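Metal-dependent hydrolase (Lactobacillus plantarum, PDB 2F6K) probably catalyses the decarboxylation of aminocarboxymuconate semialdehyde, as a manganese-binding member of the amidohydrolase superfamily. Local coordinates at residues V61-K66 with I70-A75. Residues are numbered along the deposited sequence; the frame is centred on the assembly and turned at random.
Sequences VNFGDK and IRLVEA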
ATOM      1  N   VAL A  61      17.446   0.080  11.724  1.00 34.26           N
ATOM      2  CA  VAL A  61      18.263  -0.947  11.092  1.00 34.30           C
ATOM      3  C   VAL A  61      17.608  -2.301  10.869  1.00 36.12           C
ATOM      4  O   VAL A  61      18.190  -3.339  11.175  1.00 38.89           O
ATOM      5  CB  VAL A  61      19.571  -1.160  11.864  1.00 33.27           C
ATOM      6  CG1 VAL A  61      20.492   0.016  11.643  1.00 34.32           C
ATOM      7  CG2 VAL A  61      19.274  -1.329  13.347  1.00 33.31           C
ATOM      8  N   ASN A  62      16.397  -2.292  10.332  1.00 36.53           N
ATOM      9  CA  ASN A  62      15.685  -3.532  10.028  1.00 34.20           C
ATOM     10  C   ASN A  62      15.603  -3.622   8.509  1.00 34.60           C
ATOM     11  O   ASN A  62      14.726  -3.014   7.897  1.00 36.07           O
ATOM     12  CB  ASN A  62      14.277  -3.493  10.623  1.00 32.27           C
ATOM     13  CG  ASN A  62      13.403  -4.647  10.152  1.00 33.54           C
ATOM     14  OD1 ASN A  62      12.213  -4.690  10.462  1.00 33.93           O
ATOM     15  ND2 ASN A  62      13.987  -5.587   9.404  1.00 32.49           N
ATOM     16  N   PHE A  63      16.513  -4.374   7.901  1.00 35.02           N
ATOM     17  CA  PHE A  63      16.524  -4.512   6.448  1.00 35.78           C
ATOM     18  C   PHE A  63      16.060  -5.874   5.963  1.00 36.93           C
ATOM     19  O   PHE A  63      16.203  -6.189   4.786  1.00 38.11           O
ATOM     20  CB  PHE A  63      17.924  -4.224   5.900  1.00 33.44           C
ATOM     21  CG  PHE A  63      18.441  -2.864   6.266  1.00 32.94           C
ATOM     22  CD1 PHE A  63      17.811  -1.716   5.794  1.00 29.48           C
ATOM     23  CD2 PHE A  63      19.533  -2.730   7.122  1.00 32.69           C
ATOM     24  CE1 PHE A  63      18.259  -0.450   6.172  1.00 30.50           C
ATOM     25  CE2 PHE A  63      19.991  -1.474   7.506  1.00 30.60           C
ATOM     26  CZ  PHE A  63      19.352  -0.330   7.032  1.00 32.37           C
ATOM     27  N   GLY A  64      15.505  -6.682   6.864  1.00 37.72           N
ATOM     28  CA  GLY A  64      15.030  -7.996   6.468  1.00 35.82           C
ATOM     29  C   GLY A  64      15.951  -9.136   6.857  1.00 36.42           C
ATOM     30  O   GLY A  64      15.615 -10.308   6.671  1.00 40.20           O
ATOM     31  N   ASP A  65      17.119  -8.800   7.389  1.00 33.95           N
ATOM     32  CA  ASP A  65      18.090  -9.803   7.821  1.00 32.16           C
ATOM     33  C   ASP A  65      18.241  -9.689   9.350  1.00 31.65           C
ATOM     34  O   ASP A  65      18.810  -8.722   9.863  1.00 29.91           O
ATOM     35  CB  ASP A  65      19.437  -9.548   7.128  1.00 32.22           C
ATOM     36  CG  ASP A  65      20.474 -10.617   7.429  1.00 32.11           C
ATOM     37  OD1 ASP A  65      20.575 -11.068   8.591  1.00 33.90           O
ATOM     38  OD2 ASP A  65      21.211 -10.995   6.498  1.00 35.62           O
ATOM     39  N   LYS A  66      17.732 -10.684  10.069  1.00 31.49           N
ATOM     40  CA  LYS A  66      17.791 -10.693  11.528  1.00 31.14           C
ATOM     41  C   LYS A  66      19.197 -10.587  12.108  1.00 31.96           C
ATOM     42  O   LYS A  66      19.465  -9.721  12.944  1.00 33.31           O
ATOM     43  CB  LYS A  66      17.127 -11.947  12.083  1.00 30.06           C
ATOM     44  CG  LYS A  66      17.062 -11.957  13.594  1.00 35.73           C
ATOM     45  CD  LYS A  66      16.355 -13.192  14.111  1.00 36.64           C
ATOM     46  CE  LYS A  66      16.424 -13.250  15.626  1.00 36.64           C
ATOM     47  NZ  LYS A  66      16.054 -14.595  16.129  1.00 38.28           N
ATOM     48  N   ILE A  70      20.641  -7.432  14.402  1.00 27.90           N
ATOM     49  CA  ILE A  70      21.201  -7.610  15.731  1.00 28.73           C
ATOM     50  C   ILE A  70      22.657  -7.153  15.798  1.00 31.37           C
ATOM     51  O   ILE A  70      23.127  -6.658  16.825  1.00 33.38           O
ATOM     52  CB  ILE A  70      21.103  -9.087  16.153  1.00 25.97           C
ATOM     53  CG1 ILE A  70      19.643  -9.422  16.452  1.00 23.52           C
ATOM     54  CG2 ILE A  70      21.970  -9.350  17.369  1.00 27.45           C
ATOM     55  CD1 ILE A  70      19.402 -10.832  16.932  1.00 21.15           C
ATOM     56  N   ARG A  71      23.365  -7.322  14.692  1.00 32.03           N
ATOM     57  CA  ARG A  71      24.764  -6.949  14.606  1.00 31.66           C
ATOM     58  C   ARG A  71      24.881  -5.423  14.528  1.00 30.45           C
ATOM     59  O   ARG A  71      25.724  -4.817  15.189  1.00 32.15           O
ATOM     60  CB  ARG A  71      25.364  -7.621  13.365  1.00 34.92           C
ATOM     61  CG  ARG A  71      26.868  -7.576  13.243  1.00 41.50           C
ATOM     62  CD  ARG A  71      27.327  -8.378  12.032  1.00 44.83           C
ATOM     63  NE  ARG A  71      26.794  -7.854  10.773  1.00 50.75           N
ATOM     64  CZ  ARG A  71      26.978  -6.611  10.326  1.00 54.02           C
ATOM     65  NH1 ARG A  71      27.689  -5.735  11.033  1.00 52.45           N
ATOM     66  NH2 ARG A  71      26.455  -6.243   9.161  1.00 50.09           N
ATOM     67  N   LEU A  72      24.013  -4.801  13.737  1.00 29.16           N
ATOM     68  CA  LEU A  72      24.040  -3.353  13.579  1.00 29.04           C
ATOM     69  C   LEU A  72      23.675  -2.647  14.871  1.00 28.14           C
ATOM     70  O   LEU A  72      24.298  -1.648  15.237  1.00 26.89           O
ATOM     71  CB  LEU A  72      23.100  -2.926  12.451  1.00 28.48           C
ATOM     72  CG  LEU A  72      23.606  -3.301  11.052  1.00 28.84           C
ATOM     73  CD1 LEU A  72      22.569  -2.917   9.998  1.00 32.05           C
ATOM     74  CD2 LEU A  72      24.928  -2.589  10.782  1.00 24.63           C
ATOM     75  N   VAL A  73      22.666  -3.172  15.561  1.00 27.49           N
ATOM     76  CA  VAL A  73      22.237  -2.604  16.833  1.00 28.17           C
ATOM     77  C   VAL A  73      23.383  -2.695  17.847  1.00 29.23           C
ATOM     78  O   VAL A  73      23.671  -1.726  18.544  1.00 28.61           O
ATOM     79  CB  VAL A  73      21.006  -3.344  17.397  1.00 26.14           C
ATOM     80  CG1 VAL A  73      20.770  -2.936  18.839  1.00 24.69           C
ATOM     81  CG2 VAL A  73      19.789  -3.024  16.563  1.00 24.55           C
ATOM     82  N   GLU A  74      24.038  -3.853  17.919  1.00 29.41           N
ATOM     83  CA  GLU A  74      25.145  -4.037  18.850  1.00 32.03           C
ATOM     84  C   GLU A  74      26.312  -3.105  18.527  1.00 32.82           C
ATOM     85  O   GLU A  74      26.966  -2.584  19.433  1.00 32.29           O
ATOM     86  CB  GLU A  74      25.616  -5.499  18.843  1.00 32.94           C
ATOM     87  CG  GLU A  74      24.539  -6.484  19.294  1.00 38.71           C
ATOM     88  CD  GLU A  74      25.034  -7.926  19.421  1.00 43.81           C
ATOM     89  OE1 GLU A  74      25.828  -8.374  18.561  1.00 43.42           O
ATOM     90  OE2 GLU A  74      24.610  -8.615  20.379  1.00 42.94           O
ATOM     91  N   ALA A  75      26.569  -2.883  17.242  1.00 33.03           N
ATOM     92  CA  ALA A  75      27.665  -1.999  16.846  1.00 32.69           C
ATOM     93  C   ALA A  75      27.336  -0.551  17.203  1.00 33.17           C
ATOM     94  O   ALA A  75      28.218   0.228  17.557  1.00 32.51           O
ATOM     95  CB  ALA A  75      27.933  -2.121  15.348  1.00 31.88           C
TER
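V61 and F63 meet L72 and V73 where a loop folds back on the first turns of the helix it leads into, an apolar contact that joins the loop after strand 49-55 to the start of helix 66-86. L72 touches both loop residues. Its CD1 lies 3.9 Å from V61 CB and also 3.9 Å from F63 CE2, close to the plane of the ring, so the methyl meets the phenyl at an edge and not over a face. With CG set anti to its carbonyl carbon (chi1 -71°) and CD1 extended beyond it (chi2 176°), L72 carries this methyl out from the helix toward the loop. The two branches of V61 divide the work: CG1 rests against L72 CB and CD1, while CG2, lodged between its own backbone N and carbonyl carbon, reaches CG2 of V73 at 3.7 Å. In the TIM-barrel fold of the amidohydrolases this is a beta-alpha connection, with the loop following the second strand of the parallel barrel and the helix leading on to the third, strand 91-95. D65 takes the N-cap position, its OD1 accepting a hydrogen bond from the backbone N of E68; T69 OG1 shares its one proton between the carbonyl oxygens of V61 and D65, tying the loop to the first turn. One turn of the helix spans the two segments, I70 N donating to K66 O at 3.0 Å with an N-H...O angle of 167°. Beside that bond the side chains of K66 and I70 run the same way, the extended lysine bringing CE to 4.1 Å from I70 CD1. Helix 13-22 borders the apolar side through Y15 and A18, and H22 stacks on the F63 ring; G64 O is hydrogen-bonded to Y190 OH of the second subunit.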